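Long-range contacts in putative membrane protein (Corynebacterium diphtheriae NCTC 13129, PDB 3C8I), which is of unknown function but is probably a membrane protein, the part modelled here belonging to its DUF3239 domain: residues Y14-A19 with P72-T77; A50-T55 with I91-I96. One frame throughout, in Å; residues are numbered along the deposited sequence.

Both contacts belong to the same curled antiparallel sheet, and both touch the second subunit. Interaction 1 joins direct neighbours, strands 16-24 and 70-80, through backbone hydrogen bonds and small apolar side chains; it is partly buried and frays toward an exposed end at Y14. Interaction 2 is buried and brings together strands 47-54 and 88-95, which share no backbone bonds, so an arginine, a water and the prolines do the work. The two meet where 70-80 runs beside 88-95: V74 O lies 2.9 Å from M94 N, a probable hydrogen bond, and V76 N pairs likewise with S92 O. Strand 70-80 is thus gripped along both edges.

Interaction 1 of 2, residues Y14-A19 with P72-T77; sequences YDLVPA and PAVAVT
V17 and A73 form an antiparallel hydrogen-bonded pair, the firm rung between neighbouring strands 16-24 and 70-80 of the DUF3239 sheet. V17 N gives a nearly straight bond to A73 O at 2.8 Å. The return bond, A73 N to V17 O at 3.0 Å, is more bent, with an angle of 139° at the hydrogen. A73 O also takes a CA-H contact from L16, and V17 CG2 and A19 CB both pack on A73 CB.

Toward Y14 the ladder breaks up; the short strand axes run at 122°, a strongly twisted antiparallel pair. D15 O meets V74 through a CA-H contact, and D15 OD1 turns back to accept from L16 N. A75 N is buried here with no partner in the model; D15 O is 3.9 Å from A75 N, too far to bond. The other edge of strand 70-80 is bonded to strand 88-95.

Y14 also packs on M94 of the second subunit. Its CG, anti to the carbonyl carbon (chi1 -81°), lies beside the backbone N, and from there the ring brings its edge to strand 70-80, CE2 lying 3.2 Å from V76 O.

Interaction 2 of 2, residues A50-T55 with I91-I96; sequences ATRNIT and ISPMPI
A50 starts the contact with its CB, which points at the opposite strand and comes 3.9 Å from I91 O. Strands 47-54 and 88-95 are not neighbours in the sheet; it curls until they face each other, their axes 6.9 Å apart at 58°, and side chains make most of the contact. T51 directs its CB away, yet its carbonyl still takes part: a water 2.7 Å from T51 O also lies within bonding distance of I91 O and can link the two backbones, though it has more acceptors in reach than protons to give.

R52 carries the polar link. CG is anti to the backbone N (chi1 -179°) and the chain stays extended to NE. NH1 then donates to P93 O at 2.8 Å, from above that carbonyl's plane and with an N-H...O angle of 149°. CD lies 3.2 Å from P93 O as well, so this oxygen rests against both the aliphatic chain and the guanidinium edge. NH1 has a second acceptor, W98 O of the second subunit, which carries the link into the interface.

I54 closes the row, its CD1 meeting P95 CD tip to tip at 4.0 Å.

Strand 29-36 flanks this row, bonded through its backbone to A50, R52 and I54; helix 128-132 packs on T51, while strand 70-80 borders 88-95, with A75, T77, V74 and I71 touching I91, S92, M94 and P95.

Interaction 1 of 2, residues Y14-A19 with P72-T77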
loop_
_atom_site.group_PDB
_atom_site.type_symbol
_atom_site.label_atom_id
_atom_site.label_comp_id
_atom_site.label_asym_id
_atom_site.label_seq_id
_atom_site.Cartn_x
_atom_site.Cartn_y
_atom_site.Cartn_z
ATOM N N TYR B 14 21.502 -5.299 -0.964
ATOM C CA TYR B 14 20.298 -5.693 -1.710
ATOM C C TYR B 14 20.603 -7.033 -2.358
ATOM O O TYR B 14 20.832 -7.115 -3.570
ATOM C CB TYR B 14 19.939 -4.644 -2.778
ATOM C CG TYR B 14 19.174 -3.436 -2.263
ATOM C CD1 TYR B 14 19.792 -2.185 -2.120
ATOM C CD2 TYR B 14 17.815 -3.535 -1.946
ATOM C CE1 TYR B 14 19.069 -1.073 -1.648
ATOM C CE2 TYR B 14 17.092 -2.432 -1.483
ATOM C CZ TYR B 14 17.721 -1.211 -1.335
ATOM O OH TYR B 14 16.993 -0.136 -0.873
ATOM N N ASP B 15 20.637 -8.093 -1.557
ATOM C CA ASP B 15 21.195 -9.355 -2.068
ATOM C C ASP B 15 20.213 -10.267 -2.786
ATOM O O ASP B 15 19.007 -10.097 -2.698
ATOM C CB ASP B 15 21.952 -10.108 -0.983
ATOM C CG ASP B 15 23.400 -10.271 -1.334
ATOM O OD1 ASP B 15 23.653 -10.743 -2.474
ATOM O OD2 ASP B 15 24.274 -9.922 -0.499
ATOM N N LEU B 16 20.760 -11.215 -3.529
ATOM C CA LEU B 16 19.968 -12.011 -4.431
ATOM C C LEU B 16 19.196 -13.054 -3.658
ATOM O O LEU B 16 19.751 -13.724 -2.799
ATOM C CB LEU B 16 20.856 -12.700 -5.462
ATOM C CG LEU B 16 21.392 -11.778 -6.557
ATOM C CD1 LEU B 16 22.443 -12.533 -7.384
ATOM C CD2 LEU B 16 20.229 -11.228 -7.422
ATOM N N VAL B 17 17.926 -13.207 -4.005
ATOM C CA VAL B 17 17.109 -14.283 -3.501
ATOM C C VAL B 17 16.521 -15.037 -4.693
ATOM O O VAL B 17 16.227 -14.442 -5.730
ATOM C CB VAL B 17 15.993 -13.766 -2.523
ATOM C CG1 VAL B 17 16.621 -13.044 -1.328
ATOM C CG2 VAL B 17 14.976 -12.842 -3.218
ATOM N N PRO B 18 16.337 -16.346 -4.551
ATOM C CA PRO B 18 15.586 -17.036 -5.597
ATOM C C PRO B 18 14.089 -16.725 -5.511
ATOM O O PRO B 18 13.540 -16.598 -4.406
ATOM C CB PRO B 18 15.833 -18.504 -5.293
ATOM C CG PRO B 18 16.086 -18.544 -3.845
ATOM C CD PRO B 18 16.755 -17.268 -3.478
ATOM N N ALA B 19 13.461 -16.592 -6.670
ATOM C CA ALA B 19 12.006 -16.544 -6.774
ATOM C C ALA B 19 11.556 -17.443 -7.935
ATOM O O ALA B 19 12.363 -17.801 -8.814
ATOM C CB ALA B 19 11.501 -15.080 -6.941
ATOM N N PRO B 72 15.271 -14.808 -10.823
ATOM C CA PRO B 72 16.200 -14.206 -9.873
ATOM C C PRO B 72 15.649 -12.874 -9.339
ATOM O O PRO B 72 15.148 -12.067 -10.112
ATOM C CB PRO B 72 17.458 -13.976 -10.711
ATOM C CG PRO B 72 17.274 -14.778 -11.908
ATOM C CD PRO B 72 15.845 -14.922 -12.163
ATOM N N ALA B 73 15.767 -12.642 -8.035
ATOM C CA ALA B 73 15.087 -11.548 -7.368
ATOM C C ALA B 73 15.990 -10.926 -6.308
ATOM O O ALA B 73 17.086 -11.452 -6.008
ATOM C CB ALA B 73 13.752 -12.053 -6.730
ATOM N N VAL B 74 15.566 -9.787 -5.785
ATOM C CA VAL B 74 16.143 -9.234 -4.569
ATOM C C VAL B 74 15.033 -8.812 -3.612
ATOM O O VAL B 74 13.913 -8.491 -4.042
ATOM C CB VAL B 74 17.137 -8.039 -4.806
ATOM C CG1 VAL B 74 18.233 -8.419 -5.818
ATOM C CG2 VAL B 74 16.406 -6.744 -5.189
ATOM N N ALA B 75 15.344 -8.839 -2.318
ATOM C CA ALA B 75 14.423 -8.384 -1.288
ATOM C C ALA B 75 14.610 -6.890 -1.204
ATOM O O ALA B 75 15.650 -6.398 -0.704
ATOM C CB ALA B 75 14.707 -9.054 0.049
ATOM N N VAL B 76 13.630 -6.158 -1.722
ATOM C CA VAL B 76 13.805 -4.725 -1.933
ATOM C C VAL B 76 13.478 -3.934 -0.678
ATOM O O VAL B 76 14.177 -2.953 -0.379
ATOM C CB VAL B 76 13.078 -4.217 -3.204
ATOM C CG1 VAL B 76 11.587 -4.176 -3.021
ATOM C CG2 VAL B 76 13.629 -2.839 -3.632
ATOM N N THR B 77 12.490 -4.381 0.097
ATOM C CA THR B 77 12.114 -3.685 1.321
ATOM C C THR B 77 11.587 -4.712 2.269
ATOM O O THR B 77 11.254 -5.846 1.846
ATOM C CB THR B 77 10.984 -2.597 1.111
ATOM O OG1 THR B 77 9.831 -3.195 0.499
ATOM C CG2 THR B 77 11.472 -1.447 0.237
#

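Interaction 2 of 2, residues A50-T55 with I91-I96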
loop_
_atom_site.group_PDB
_atom_site.type_symbol
_atom_site.label_atom_id
_atom_site.label_comp_id
_atom_site.label_asym_id
_atom_site.label_seq_id
_atom_site.Cartn_x
_atom_site.Cartn_y
_atom_site.Cartn_z
ATOM N N ALA B 50 8.038 -15.884 0.779
ATOM C CA ALA B 50 7.307 -14.630 0.604
ATOM C C ALA B 50 6.675 -14.651 -0.772
ATOM O O ALA B 50 7.354 -14.919 -1.748
ATOM C CB ALA B 50 8.276 -13.407 0.751
ATOM N N THR B 51 5.396 -14.340 -0.878
ATOM C CA THR B 51 4.759 -14.296 -2.173
ATOM C C THR B 51 4.349 -12.900 -2.600
ATOM O O THR B 51 4.165 -11.994 -1.779
ATOM C CB THR B 51 3.516 -15.243 -2.256
ATOM O OG1 THR B 51 2.560 -14.866 -1.266
ATOM C CG2 THR B 51 3.923 -16.739 -2.148
ATOM N N ARG B 52 4.200 -12.731 -3.907
ATOM C CA ARG B 52 3.812 -11.462 -4.478
ATOM C C ARG B 52 3.095 -11.659 -5.797
ATOM O O ARG B 52 3.556 -12.396 -6.660
ATOM C CB ARG B 52 5.048 -10.602 -4.731
ATOM C CG ARG B 52 4.756 -9.246 -5.295
ATOM C CD ARG B 52 6.036 -8.414 -5.469
ATOM N NE ARG B 52 5.743 -7.081 -5.991
ATOM C CZ ARG B 52 6.525 -6.013 -5.862
ATOM N NH1 ARG B 52 7.699 -6.118 -5.255
ATOM N NH2 ARG B 52 6.144 -4.832 -6.370
ATOM N N ASN B 53 1.992 -10.949 -5.942
ATOM C CA ASN B 53 1.234 -10.924 -7.178
ATOM C C ASN B 53 1.854 -9.920 -8.132
ATOM O O ASN B 53 2.058 -8.752 -7.780
ATOM C CB ASN B 53 -0.220 -10.618 -6.888
ATOM C CG ASN B 53 -0.989 -11.850 -6.438
ATOM O OD1 ASN B 53 -1.787 -12.407 -7.203
ATOM N ND2 ASN B 53 -0.752 -12.293 -5.207
ATOM N N ILE B 54 2.209 -10.390 -9.319
ATOM C CA ILE B 54 2.937 -9.589 -10.305
ATOM C C ILE B 54 2.245 -9.632 -11.662
ATOM O O ILE B 54 1.812 -10.695 -12.122
ATOM C CB ILE B 54 4.416 -10.076 -10.428
ATOM C CG1 ILE B 54 5.171 -9.789 -9.116
ATOM C CG2 ILE B 54 5.146 -9.396 -11.612
ATOM C CD1 ILE B 54 6.632 -10.376 -9.112
ATOM N N THR B 55 2.111 -8.476 -12.301
ATOM C CA THR B 55 1.419 -8.437 -13.592
ATOM C C THR B 55 2.369 -8.742 -14.754
ATOM O O THR B 55 2.017 -9.509 -15.646
ATOM C CB THR B 55 0.699 -7.087 -13.770
ATOM O OG1 THR B 55 -0.317 -6.972 -12.751
ATOM C CG2 THR B 55 0.079 -6.992 -15.138
ATOM N N ILE B 91 8.318 -8.904 3.849
ATOM C CA ILE B 91 9.423 -8.674 2.899
ATOM C C ILE B 91 8.863 -8.643 1.466
ATOM O O ILE B 91 8.139 -9.565 1.086
ATOM C CB ILE B 91 10.492 -9.814 2.990
ATOM C CG1 ILE B 91 11.169 -9.827 4.370
ATOM C CG2 ILE B 91 11.531 -9.677 1.879
ATOM C CD1 ILE B 91 12.133 -10.997 4.590
ATOM N N SER B 92 9.181 -7.593 0.712
ATOM C CA SER B 92 8.812 -7.490 -0.719
ATOM C C SER B 92 9.938 -7.939 -1.640
ATOM O O SER B 92 10.978 -7.258 -1.723
ATOM C CB SER B 92 8.443 -6.065 -1.126
ATOM O OG SER B 92 7.355 -5.610 -0.370
ATOM N N PRO B 93 9.737 -9.069 -2.329
ATOM C CA PRO B 93 10.699 -9.462 -3.356
ATOM C C PRO B 93 10.389 -8.761 -4.678
ATOM O O PRO B 93 9.224 -8.492 -4.964
ATOM C CB PRO B 93 10.487 -10.966 -3.476
ATOM C CG PRO B 93 9.027 -11.181 -3.125
ATOM C CD PRO B 93 8.613 -10.036 -2.227
ATOM N N MET B 94 11.417 -8.464 -5.456
ATOM C CA MET B 94 11.248 -7.957 -6.824
ATOM C C MET B 94 12.140 -8.734 -7.784
ATOM O O MET B 94 13.271 -9.077 -7.440
ATOM C CB MET B 94 11.591 -6.451 -6.912
ATOM C CG MET B 94 13.026 -6.069 -6.572
ATOM S SD MET B 94 13.505 -4.343 -7.073
ATOM C CE MET B 94 13.637 -4.492 -8.850
ATOM N N PRO B 95 11.644 -9.012 -9.002
ATOM C CA PRO B 95 12.483 -9.602 -10.023
ATOM C C PRO B 95 13.585 -8.657 -10.477
ATOM O O PRO B 95 13.317 -7.474 -10.711
ATOM C CB PRO B 95 11.534 -9.872 -11.188
ATOM C CG PRO B 95 10.246 -9.295 -10.825
ATOM C CD PRO B 95 10.263 -8.780 -9.440
ATOM N N ILE B 96 14.806 -9.172 -10.625
ATOM C CA ILE B 96 15.914 -8.298 -11.068
ATOM C C ILE B 96 15.697 -7.849 -12.520
ATOM O O ILE B 96 16.175 -6.784 -12.921
ATOM C CB ILE B 96 17.350 -8.878 -10.842
ATOM C CG1 ILE B 96 17.681 -10.005 -11.795
ATOM C CG2 ILE B 96 17.567 -9.328 -9.419
ATOM C CD1 ILE B 96 19.205 -10.325 -11.809
HETATM O O HOH W 1 5.486 -11.033 0.384
#